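Local atomic coordinates of aspartokinase (Synechocystis, PDB entry 3L76), a protein that probably catalyses the ATP-dependent phosphorylation of aspartate on its beta-carboxyl group, an early step toward lysine and threonine, and binds both amino acids at its ACT domains. Residues A[180-184]-A[436-440]; A[524-528]-A[572-576]; A[308-313]-A[480-484]; A[259-265]-A[416-421]. All coordinates share one frame; numbering follows the deposited sequence.

Contact 1 (A[180-184]-A[436-440])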
loop_
_atom_site.group_PDB
_atom_site.type_symbol
_atom_site.label_atom_id
_atom_site.label_comp_id
_atom_site.label_asym_id
_atom_site.label_seq_id
_atom_site.Cartn_x
_atom_site.Cartn_y
_atom_site.Cartn_z
ATOM N N ILE A 180 -22.803 20.733 -11.644
ATOM C CA ILE A 180 -22.582 20.906 -13.073
ATOM C C ILE A 180 -23.119 22.250 -13.548
ATOM O O ILE A 180 -24.269 22.597 -13.276
ATOM C CB ILE A 180 -23.270 19.806 -13.872
ATOM C CG1 ILE A 180 -22.992 18.444 -13.246
ATOM C CG2 ILE A 180 -22.817 19.840 -15.325
ATOM C CD1 ILE A 180 -21.529 18.066 -13.228
ATOM N N LEU A 181 -22.287 23.005 -14.258
ATOM C CA LEU A 181 -22.722 24.284 -14.815
ATOM C C LEU A 181 -23.267 24.138 -16.240
ATOM O O LEU A 181 -23.032 23.128 -16.896
ATOM C CB LEU A 181 -21.580 25.298 -14.776
ATOM C CG LEU A 181 -21.035 25.543 -13.364
ATOM C CD1 LEU A 181 -19.734 26.343 -13.370
ATOM C CD2 LEU A 181 -22.081 26.228 -12.520
ATOM N N THR A 182 -24.009 25.146 -16.697
ATOM C CA THR A 182 -24.589 25.155 -18.042
ATOM C C THR A 182 -23.527 25.281 -19.122
ATOM O O THR A 182 -23.741 24.886 -20.273
ATOM C CB THR A 182 -25.592 26.298 -18.227
ATOM O OG1 THR A 182 -25.029 27.512 -17.718
ATOM C CG2 THR A 182 -26.888 25.989 -17.506
ATOM N N THR A 183 -22.386 25.850 -18.751
ATOM C CA THR A 183 -21.256 25.908 -19.663
ATOM C C THR A 183 -19.981 26.295 -18.925
ATOM O O THR A 183 -19.967 26.372 -17.696
ATOM C CB THR A 183 -21.510 26.869 -20.839
ATOM O OG1 THR A 183 -20.563 26.604 -21.873
ATOM C CG2 THR A 183 -21.381 28.311 -20.393
ATOM N N ASP A 184 -18.914 26.515 -19.685
ATOM C CA ASP A 184 -17.618 26.871 -19.126
ATOM C C ASP A 184 -17.596 28.319 -18.667
ATOM O O ASP A 184 -17.573 29.230 -19.492
ATOM C CB ASP A 184 -16.522 26.646 -20.164
ATOM C CG ASP A 184 -15.161 27.112 -19.689
ATOM O OD1 ASP A 184 -14.226 27.165 -20.514
ATOM O OD2 ASP A 184 -15.023 27.426 -18.495
ATOM N N ARG A 436 -30.072 21.913 -22.510
ATOM C CA ARG A 436 -29.686 21.923 -21.101
ATOM C C ARG A 436 -28.354 22.636 -20.850
ATOM O O ARG A 436 -28.192 23.326 -19.852
ATOM C CB ARG A 436 -29.629 20.501 -20.553
ATOM C CG ARG A 436 -29.333 20.421 -19.067
ATOM C CD ARG A 436 -30.288 19.462 -18.391
ATOM N NE ARG A 436 -31.470 20.127 -17.851
ATOM C CZ ARG A 436 -32.595 19.505 -17.512
ATOM N NH1 ARG A 436 -32.716 18.196 -17.677
ATOM N NH2 ARG A 436 -33.611 20.197 -17.020
ATOM N N GLY A 437 -27.399 22.453 -21.753
ATOM C CA GLY A 437 -26.114 23.119 -21.646
ATOM C C GLY A 437 -25.412 23.201 -22.986
ATOM O O GLY A 437 -25.801 22.534 -23.937
ATOM N N VAL A 438 -24.371 24.019 -23.066
ATOM C CA VAL A 438 -23.647 24.204 -24.313
ATOM C C VAL A 438 -22.158 24.156 -24.034
ATOM O O VAL A 438 -21.731 24.400 -22.913
ATOM C CB VAL A 438 -24.009 25.546 -24.997
ATOM C CG1 VAL A 438 -25.481 25.578 -25.347
ATOM C CG2 VAL A 438 -23.656 26.707 -24.100
ATOM N N ALA A 439 -21.366 23.841 -25.050
ATOM C CA ALA A 439 -19.938 23.665 -24.839
ATOM C C ALA A 439 -19.106 23.993 -26.081
ATOM O O ALA A 439 -19.614 24.039 -27.200
ATOM C CB ALA A 439 -19.646 22.259 -24.354
ATOM N N LEU A 440 -17.816 24.204 -25.856
ATOM C CA LEU A 440 -16.908 24.647 -26.881
ATOM C C LEU A 440 -15.606 23.869 -26.852
ATOM O O LEU A 440 -14.984 23.756 -25.810
ATOM C CB LEU A 440 -16.584 26.126 -26.681
ATOM C CG LEU A 440 -15.713 26.725 -27.804
ATOM C CD1 LEU A 440 -16.511 26.895 -29.102
ATOM C CD2 LEU A 440 -15.103 28.043 -27.391
#
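Thr183 and Val438 meet where a loop of the amino acid kinase part lies against the start of strand 437-453. The hydroxyl of Thr183 is turned anti to its own backbone N (chi1 -164°), which carries OG1 across to the strand, where it donates to Val438 O at 2.7 Å. It approaches from above the carbonyl plane, 47° out of it. On the same edge of the strand, Val438 N donates to Thr182 O at 3.0 Å, nearly in line with the C=O, so both polar backbone atoms of Val438 are gripped by the same loop. Val438 CG2 lies alongside the threonine hydroxyl, 3.8 Å from Thr183 OG1. In Thr182 the methyl CG2 lies 3.8 Å from Arg436 O, just before the strand, while OG1 bonds to His585 and to Gln192. A valine in place of Thr183 would probably leave Val438 O without its hydroxyl donor and that end of the loop held less firmly. Helix 577-587 closes over the junction, its Leu581 and His585 touching both Thr183 and Val438. Strand 520-533 pairs alongside, and Arg436 and Gly437 form a classic beta bulge opposite its Val533.

Contact 2 (A[524-528]-A[572-576])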
loop_
_atom_site.group_PDB
_atom_site.type_symbol
_atom_site.label_atom_id
_atom_site.label_comp_id
_atom_site.label_asym_id
_atom_site.label_seq_id
_atom_site.Cartn_x
_atom_site.Cartn_y
_atom_site.Cartn_z
ATOM N N ASN A 524 -7.055 21.682 -41.536
ATOM C CA ASN A 524 -7.384 23.042 -41.147
ATOM C C ASN A 524 -7.404 23.105 -39.629
ATOM O O ASN A 524 -8.309 22.576 -38.995
ATOM C CB ASN A 524 -8.739 23.450 -41.722
ATOM C CG ASN A 524 -9.221 24.798 -41.207
ATOM O OD1 ASN A 524 -8.467 25.555 -40.610
ATOM N ND2 ASN A 524 -10.488 25.097 -41.440
ATOM N N LYS A 525 -6.389 23.739 -39.054
ATOM C CA LYS A 525 -6.214 23.780 -37.612
ATOM C C LYS A 525 -7.102 24.818 -36.951
ATOM O O LYS A 525 -7.404 24.704 -35.774
ATOM C CB LYS A 525 -4.757 24.071 -37.250
ATOM C CG LYS A 525 -3.835 22.872 -37.278
ATOM C CD LYS A 525 -2.527 23.180 -36.571
ATOM C CE LYS A 525 -1.767 21.907 -36.247
ATOM N NZ LYS A 525 -0.574 22.174 -35.402
ATOM N N ALA A 526 -7.518 25.827 -37.706
ATOM C CA ALA A 526 -8.220 26.970 -37.125
ATOM C C ALA A 526 -9.726 26.780 -37.064
ATOM O O ALA A 526 -10.480 27.515 -37.696
ATOM C CB ALA A 526 -7.879 28.242 -37.874
ATOM N N ILE A 527 -10.152 25.798 -36.283
ATOM C CA ILE A 527 -11.571 25.513 -36.096
ATOM C C ILE A 527 -11.928 25.423 -34.619
ATOM O O ILE A 527 -11.097 25.070 -33.781
ATOM C CB ILE A 527 -11.968 24.185 -36.747
ATOM C CG1 ILE A 527 -11.232 23.034 -36.056
ATOM C CG2 ILE A 527 -11.699 24.218 -38.258
ATOM C CD1 ILE A 527 -11.937 21.698 -36.136
ATOM N N ALA A 528 -13.175 25.751 -34.310
ATOM C CA ALA A 528 -13.732 25.518 -32.991
ATOM C C ALA A 528 -14.994 24.686 -33.141
ATOM O O ALA A 528 -15.673 24.763 -34.165
ATOM C CB ALA A 528 -14.051 26.814 -32.330
ATOM N N VAL A 572 -16.736 25.570 -36.685
ATOM C CA VAL A 572 -16.812 27.008 -36.820
ATOM C C VAL A 572 -15.382 27.548 -36.824
ATOM O O VAL A 572 -14.441 26.850 -36.417
ATOM C CB VAL A 572 -17.644 27.561 -35.638
ATOM C CG1 VAL A 572 -16.795 28.384 -34.673
ATOM C CG2 VAL A 572 -18.847 28.306 -36.129
ATOM N N PRO A 573 -15.193 28.769 -37.325
ATOM C CA PRO A 573 -13.825 29.299 -37.357
ATOM C C PRO A 573 -13.281 29.520 -35.946
ATOM O O PRO A 573 -13.985 30.055 -35.103
ATOM C CB PRO A 573 -13.985 30.629 -38.099
ATOM C CG PRO A 573 -15.239 30.463 -38.897
ATOM C CD PRO A 573 -16.142 29.616 -38.060
ATOM N N GLN A 574 -12.041 29.112 -35.702
ATOM C CA GLN A 574 -11.450 29.192 -34.370
ATOM C C GLN A 574 -11.533 30.571 -33.724
ATOM O O GLN A 574 -11.814 30.684 -32.537
ATOM C CB GLN A 574 -9.995 28.703 -34.381
ATOM C CG GLN A 574 -9.264 28.945 -33.065
ATOM C CD GLN A 574 -8.190 27.919 -32.783
ATOM O OE1 GLN A 574 -8.372 27.043 -31.948
ATOM N NE2 GLN A 574 -7.063 28.024 -33.469
ATOM N N ASP A 575 -11.279 31.623 -34.489
ATOM C CA ASP A 575 -11.292 32.952 -33.898
ATOM C C ASP A 575 -12.717 33.383 -33.637
ATOM O O ASP A 575 -12.989 34.543 -33.372
ATOM C CB ASP A 575 -10.577 33.968 -34.789
ATOM C CG ASP A 575 -11.300 34.215 -36.097
ATOM O OD1 ASP A 575 -10.860 35.109 -36.836
ATOM O OD2 ASP A 575 -12.298 33.526 -36.389
ATOM N N ARG A 576 -13.628 32.427 -33.695
ATOM C CA ARG A 576 -15.023 32.722 -33.445
ATOM C C ARG A 576 -15.701 31.738 -32.490
ATOM O O ARG A 576 -16.888 31.871 -32.207
ATOM C CB ARG A 576 -15.772 32.763 -34.765
ATOM C CG ARG A 576 -16.763 33.868 -34.811
ATOM C CD ARG A 576 -16.157 35.150 -35.349
ATOM N NE ARG A 576 -17.175 35.752 -36.185
ATOM C CZ ARG A 576 -18.176 36.488 -35.721
ATOM N NH1 ARG A 576 -18.269 36.751 -34.429
ATOM N NH2 ARG A 576 -19.075 36.973 -36.557
#
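Ala528 and Val572 form an antiparallel hydrogen-bonded pair where strands 520-533 and 567-573 run side by side in the most C-terminal of the ACT domains. Ala528 N donates to Val572 O at 2.7 Å; the return bond from Val572 N to Ala528 O is weak. Ile527 and Pro573 follow as a non-hydrogen-bonded pair with diverging side chains, and Ile527 CA makes a bent CA-H...O contact with Val572 O. Beyond Pro573 the second strand gives way to a turn leading to helix 577-587, yet Gln574 N still reaches Ala526 O at 3.0 Å. Ala526 is the centre of an inverse gamma turn, and its N is held by Asn524 OD1 in an Asx turn.

The Gln574 side chain runs back over this turn. Its CB sits on the peptide that links Ala526 and Ile527, 3.3 Å from Ala526 C and 3.5 Å from Ile527 N. With CG anti to the backbone N (chi1 172°), the chain then extends, bringing CD to 4.2 Å from Ile527 O and the side chain against Gln442 and Glu499. A glycine here would take away that cover and is likely to leave the Ala526-Ile527 peptide less shielded and the turn freer to move. On the face shared by Ala528 and Val572, the methyl of Ala528, CB, touches Val572 CG1 at 3.9 Å.

Contact 3 (A[308-313]-A[480-484]). With SO4 (sulfate ion), chain G.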
loop_
_atom_site.group_PDB
_atom_site.type_symbol
_atom_site.label_atom_id
_atom_site.label_comp_id
_atom_site.label_asym_id
_atom_site.label_seq_id
_atom_site.Cartn_x
_atom_site.Cartn_y
_atom_site.Cartn_z
ATOM N N ASP A 308 -17.432 22.029 -50.574
ATOM C CA ASP A 308 -16.916 21.675 -51.878
ATOM C C ASP A 308 -16.895 22.967 -52.702
ATOM O O ASP A 308 -17.954 23.486 -53.075
ATOM C CB ASP A 308 -17.783 20.594 -52.530
ATOM C CG ASP A 308 -17.331 20.247 -53.947
ATOM O OD1 ASP A 308 -16.453 20.950 -54.502
ATOM O OD2 ASP A 308 -17.858 19.267 -54.510
ATOM N N GLY A 309 -15.692 23.485 -52.954
ATOM C CA GLY A 309 -15.521 24.804 -53.539
ATOM C C GLY A 309 -16.186 25.860 -52.675
ATOM O O GLY A 309 -15.991 25.892 -51.459
ATOM N N ASN A 310 -16.997 26.710 -53.291
ATOM C CA ASN A 310 -17.642 27.779 -52.538
ATOM C C ASN A 310 -19.049 27.414 -52.071
ATOM O O ASN A 310 -19.886 28.276 -51.803
ATOM C CB ASN A 310 -17.648 29.060 -53.363
ATOM C CG ASN A 310 -16.270 29.410 -53.871
ATOM O OD1 ASN A 310 -15.383 29.718 -53.078
ATOM N ND2 ASN A 310 -16.070 29.333 -55.201
ATOM N N SER A 311 -19.312 26.123 -51.963
ATOM C CA SER A 311 -20.632 25.701 -51.527
ATOM C C SER A 311 -20.601 24.433 -50.659
ATOM O O SER A 311 -19.544 23.865 -50.409
ATOM C CB SER A 311 -21.543 25.535 -52.746
ATOM O OG SER A 311 -20.953 24.684 -53.699
ATOM N N ASN A 312 -21.760 24.005 -50.181
ATOM C CA ASN A 312 -21.835 22.769 -49.402
ATOM C C ASN A 312 -23.168 22.062 -49.607
ATOM O O ASN A 312 -24.073 22.623 -50.207
ATOM C CB ASN A 312 -21.634 23.062 -47.912
ATOM C CG ASN A 312 -20.987 21.910 -47.169
ATOM O OD1 ASN A 312 -21.054 20.761 -47.596
ATOM N ND2 ASN A 312 -20.350 22.218 -46.051
ATOM N N ASP A 313 -23.286 20.831 -49.106
ATOM C CA ASP A 313 -24.582 20.155 -49.045
ATOM C C ASP A 313 -25.112 20.187 -47.603
ATOM O O ASP A 313 -24.353 20.335 -46.641
ATOM C CB ASP A 313 -24.476 18.726 -49.533
ATOM C CG ASP A 313 -23.792 18.603 -50.881
ATOM O OD1 ASP A 313 -23.999 19.459 -51.776
ATOM O OD2 ASP A 313 -23.048 17.616 -51.047
ATOM N N GLN A 480 -22.846 13.461 -48.593
ATOM C CA GLN A 480 -23.244 13.036 -49.939
ATOM C C GLN A 480 -22.108 12.463 -50.784
ATOM O O GLN A 480 -20.926 12.588 -50.452
ATOM C CB GLN A 480 -23.931 14.192 -50.671
ATOM C CG GLN A 480 -25.171 14.734 -49.919
ATOM C CD GLN A 480 -26.067 13.596 -49.456
ATOM O OE1 GLN A 480 -26.776 12.981 -50.252
ATOM N NE2 GLN A 480 -26.026 13.299 -48.166
ATOM N N ARG A 481 -22.473 11.815 -51.881
ATOM C CA ARG A 481 -21.501 11.532 -52.931
ATOM C C ARG A 481 -20.974 12.832 -53.552
ATOM O O ARG A 481 -21.714 13.805 -53.720
ATOM C CB ARG A 481 -22.105 10.644 -54.000
ATOM C CG ARG A 481 -22.346 9.243 -53.494
ATOM C CD ARG A 481 -22.866 8.318 -54.568
ATOM N NE ARG A 481 -22.578 6.922 -54.257
ATOM C CZ ARG A 481 -22.903 5.896 -55.038
ATOM N NH1 ARG A 481 -23.534 6.105 -56.188
ATOM N NH2 ARG A 481 -22.595 4.656 -54.672
ATOM N N CYS A 482 -19.681 12.846 -53.847
ATOM C CA CYS A 482 -19.030 13.980 -54.508
ATOM C C CYS A 482 -19.616 14.220 -55.907
ATOM O O CYS A 482 -19.848 13.267 -56.661
ATOM C CB CYS A 482 -17.534 13.694 -54.676
ATOM S SG CYS A 482 -16.678 13.269 -53.198
ATOM N N ARG A 483 -19.848 15.478 -56.273
ATOM C CA ARG A 483 -20.210 15.757 -57.670
ATOM C C ARG A 483 -18.989 15.637 -58.606
ATOM O O ARG A 483 -18.034 16.425 -58.539
ATOM C CB ARG A 483 -20.864 17.129 -57.815
ATOM C CG ARG A 483 -21.723 17.512 -56.643
ATOM C CD ARG A 483 -22.299 18.888 -56.835
ATOM N NE ARG A 483 -21.322 19.970 -56.685
ATOM C CZ ARG A 483 -21.048 20.574 -55.527
ATOM N NH1 ARG A 483 -21.654 20.176 -54.405
ATOM N NH2 ARG A 483 -20.165 21.576 -55.485
ATOM N N ILE A 484 -19.051 14.636 -59.486
ATOM C CA ILE A 484 -17.994 14.346 -60.463
ATOM C C ILE A 484 -18.602 13.846 -61.787
ATOM O O ILE A 484 -19.595 13.115 -61.779
ATOM C CB ILE A 484 -16.945 13.306 -59.932
ATOM C CG1 ILE A 484 -17.538 11.898 -59.831
ATOM C CG2 ILE A 484 -16.368 13.730 -58.590
ATOM C CD1 ILE A 484 -16.487 10.822 -59.644
HETATM S S SO4 G . -19.277 25.647 -56.553
HETATM O O1 SO4 G . -18.596 24.471 -56.101
HETATM O O2 SO4 G . -20.558 25.961 -55.962
HETATM O O3 SO4 G . -18.386 26.734 -56.210
HETATM O O4 SO4 G . -19.583 25.436 -57.934
HETATM O O HOH W 1 -20.947 16.581 -52.605
HETATM O O HOH W 2 -21.935 16.310 -48.835
HETATM O O HOH W 3 -23.503 18.262 -54.152
#
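Asp308 turns its carboxylate anti to the backbone N (chi1 176°) while Arg483 bends at its third torsion (-73°), and the two flat groups come to lie stacked, their planes only 12° apart. Asp308 OD2 sits over one face of the guanidinium, 3.4 Å from Arg483 NH2, a salt bridge of charge alone since no N-H points at the oxygen. The second bridge is made near the guanidinium plane: Asp313 OD1 lies 3.6 Å from Arg483 NH1, with a water inserted that accepts from NH1 at 2.7 Å and donates to OD1. Asp313 OD1 also accepts from the backbone N of Arg277. Two further waters donate to its OD2; one accepts from Gln480 N and the other donates to Arg481 O. A sulfate, probably from the crystallisation liquor, sits beside the type II' turn of residues 308-311, bonded by Ser311 OG (2.6 Å), Asn310 N and Arg277, with Arg483 NH2 3.3 Å from its O1. One arginine of one ACT domain thus joins two acidic side chains of another: charge and bridging water, not direct hydrogen bonds, hold the two segments together.

Contact 4 (A[259-265]-A[416-421])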
loop_
_atom_site.group_PDB
_atom_site.type_symbol
_atom_site.label_atom_id
_atom_site.label_comp_id
_atom_site.label_asym_id
_atom_site.label_seq_id
_atom_site.Cartn_x
_atom_site.Cartn_y
_atom_site.Cartn_z
ATOM N N LYS A 259 -15.927 -1.765 -20.939
ATOM C CA LYS A 259 -16.546 -1.922 -22.257
ATOM C C LYS A 259 -16.471 -0.606 -23.023
ATOM O O LYS A 259 -16.859 0.437 -22.505
ATOM C CB LYS A 259 -18.012 -2.341 -22.114
ATOM C CG LYS A 259 -18.294 -3.813 -22.388
ATOM C CD LYS A 259 -19.799 -4.072 -22.465
ATOM C CE LYS A 259 -20.561 -3.164 -21.501
ATOM N NZ LYS A 259 -22.027 -3.441 -21.506
ATOM N N ALA A 260 -15.971 -0.643 -24.254
ATOM C CA ALA A 260 -15.952 0.563 -25.078
ATOM C C ALA A 260 -17.377 0.934 -25.449
ATOM O O ALA A 260 -17.744 2.095 -25.452
ATOM C CB ALA A 260 -15.132 0.351 -26.324
ATOM N N VAL A 261 -18.185 -0.081 -25.715
ATOM C CA VAL A 261 -19.520 0.119 -26.225
ATOM C C VAL A 261 -20.566 -0.478 -25.300
ATOM O O VAL A 261 -20.531 -1.657 -25.000
ATOM C CB VAL A 261 -19.646 -0.513 -27.625
ATOM C CG1 VAL A 261 -21.123 -0.717 -28.013
ATOM C CG2 VAL A 261 -18.879 0.326 -28.642
ATOM N N ASP A 262 -21.495 0.359 -24.862
ATOM C CA ASP A 262 -22.613 -0.062 -24.041
ATOM C C ASP A 262 -23.776 -0.666 -24.819
ATOM O O ASP A 262 -24.460 -1.549 -24.311
ATOM C CB ASP A 262 -23.150 1.116 -23.260
ATOM C CG ASP A 262 -24.114 0.690 -22.179
ATOM O OD1 ASP A 262 -23.799 -0.249 -21.410
ATOM O OD2 ASP A 262 -25.180 1.305 -22.090
ATOM N N GLY A 263 -24.020 -0.180 -26.037
ATOM C CA GLY A 263 -25.185 -0.625 -26.775
ATOM C C GLY A 263 -25.169 -0.416 -28.270
ATOM O O GLY A 263 -24.406 0.381 -28.786
ATOM N N VAL A 264 -26.020 -1.166 -28.963
ATOM C CA VAL A 264 -26.223 -1.019 -30.400
ATOM C C VAL A 264 -27.628 -0.483 -30.623
ATOM O O VAL A 264 -28.568 -0.892 -29.928
ATOM C CB VAL A 264 -26.119 -2.376 -31.179
ATOM C CG1 VAL A 264 -26.554 -2.180 -32.602
ATOM C CG2 VAL A 264 -24.720 -2.912 -31.185
ATOM N N GLU A 265 -27.783 0.414 -31.599
ATOM C CA GLU A 265 -29.093 1.000 -31.892
ATOM C C GLU A 265 -29.488 0.902 -33.361
ATOM O O GLU A 265 -28.630 0.946 -34.237
ATOM C CB GLU A 265 -29.129 2.440 -31.419
ATOM C CG GLU A 265 -29.037 2.547 -29.922
ATOM C CD GLU A 265 -28.770 3.948 -29.438
ATOM O OE1 GLU A 265 -28.648 4.849 -30.275
ATOM O OE2 GLU A 265 -28.669 4.154 -28.212
ATOM N N PHE A 416 -19.257 -6.278 -30.586
ATOM C CA PHE A 416 -19.114 -5.504 -29.361
ATOM C C PHE A 416 -19.739 -6.193 -28.135
ATOM O O PHE A 416 -19.790 -5.613 -27.053
ATOM C CB PHE A 416 -19.721 -4.117 -29.541
ATOM C CG PHE A 416 -18.964 -3.243 -30.479
ATOM C CD1 PHE A 416 -19.385 -3.072 -31.801
ATOM C CD2 PHE A 416 -17.836 -2.576 -30.044
ATOM C CE1 PHE A 416 -18.676 -2.254 -32.663
ATOM C CE2 PHE A 416 -17.117 -1.758 -30.909
ATOM C CZ PHE A 416 -17.537 -1.595 -32.218
ATOM N N GLY A 417 -20.232 -7.413 -28.319
ATOM C CA GLY A 417 -20.840 -8.168 -27.235
ATOM C C GLY A 417 -21.966 -7.483 -26.481
ATOM O O GLY A 417 -22.080 -7.644 -25.267
ATOM N N VAL A 418 -22.813 -6.742 -27.191
ATOM C CA VAL A 418 -23.962 -6.087 -26.561
ATOM C C VAL A 418 -25.287 -6.447 -27.262
ATOM O O VAL A 418 -25.294 -7.048 -28.321
ATOM C CB VAL A 418 -23.763 -4.583 -26.543
ATOM C CG1 VAL A 418 -22.367 -4.271 -26.047
ATOM C CG2 VAL A 418 -23.954 -4.026 -27.937
ATOM N N THR A 419 -26.425 -6.096 -26.695
ATOM C CA THR A 419 -27.673 -6.468 -27.357
ATOM C C THR A 419 -28.351 -5.241 -27.966
ATOM O O THR A 419 -28.156 -4.111 -27.484
ATOM C CB THR A 419 -28.607 -7.202 -26.384
ATOM O OG1 THR A 419 -28.479 -8.610 -26.591
ATOM C CG2 THR A 419 -30.061 -6.805 -26.616
ATOM N N LEU A 420 -29.119 -5.444 -29.035
ATOM C CA LEU A 420 -29.854 -4.324 -29.616
ATOM C C LEU A 420 -30.654 -3.637 -28.527
ATOM O O LEU A 420 -31.453 -4.278 -27.852
ATOM C CB LEU A 420 -30.819 -4.788 -30.703
ATOM C CG LEU A 420 -30.952 -3.875 -31.925
ATOM C CD1 LEU A 420 -32.140 -4.317 -32.760
ATOM C CD2 LEU A 420 -31.070 -2.399 -31.556
ATOM N N SER A 421 -30.437 -2.339 -28.352
ATOM C CA SER A 421 -31.245 -1.561 -27.425
ATOM C C SER A 421 -32.658 -1.452 -27.965
ATOM O O SER A 421 -32.882 -1.619 -29.158
ATOM C CB SER A 421 -30.646 -0.178 -27.181
ATOM O OG SER A 421 -29.373 -0.291 -26.566
HETATM O O HOH W 4 -18.445 -3.426 -26.072
HETATM O O HOH W 5 -27.936 2.003 -26.408
#
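Phe416 and Val418, on either side of the Gly417 that ends helix 405-415 of an ACT domain in a Schellman motif, pack against Val261 and Val264 where the chain enters strand 263-267. Val261 CG2 meets the ring at Phe416 CD2, 3.4 Å away, and the two side chains cross at about a right angle. The same ring makes a cation-pi contact with Lys374, and Val261 also touches Ile371, which lines the pocket of a bound lysine. Val418 is wedged between the two valines of the other segment: CG1, anti to the carbonyl carbon (chi1 -47°), goes to Val261 O at 3.4 Å, while CG2 meets Val264 CG2 at 3.5 Å. Leu420 points its CB away, but its CD2 swings back to lie 3.3 Å from Val264 O. That carbonyl accepts a nearly straight bond from Ser421 N at 2.8 Å, the one direct hydrogen bond between the segments. One water donates to both Val261 O and Phe416 O; another donates to Glu265 OE2 and is hydrogen-bonded to Ser421 OG. Glu265 pairs with Lys395, Asp262 with Arg222 of the amino acid kinase part, and Asp262 and Gly263 form a classic beta bulge opposite Ala361. Apolar packing of Val261 on Phe416 and Val264 on Val418 thus joins the helix exit to the strand, with one backbone bond near the Ser421 end and a bridging water at each end.

Along the chain the segments of contact 4 fall between those of contact 1, contact 3 interleaves with both, and contact 2 comes after all three have closed. Contacts 1 and 2 are neighbours, 19 Å apart between centres, and they touch through Leu440 CD1 and Ala528 CB (4.1 Å) on the paired strands 437-453 and 520-533. Contact 3 lies about 21 Å from contact 2, centre to centre, on the same side of the chain's centre. Contact 4 lies across that centre from contacts 1 and 2, about 28 Å and 34 Å away between centres. Contact 1 ties the kinase part to an ACT strand, contact 3 joins ACT domain to ACT domain, contact 2 pairs two strands of the C-terminal ACT region, and contact 4 fixes a helix exit to strand 263-267.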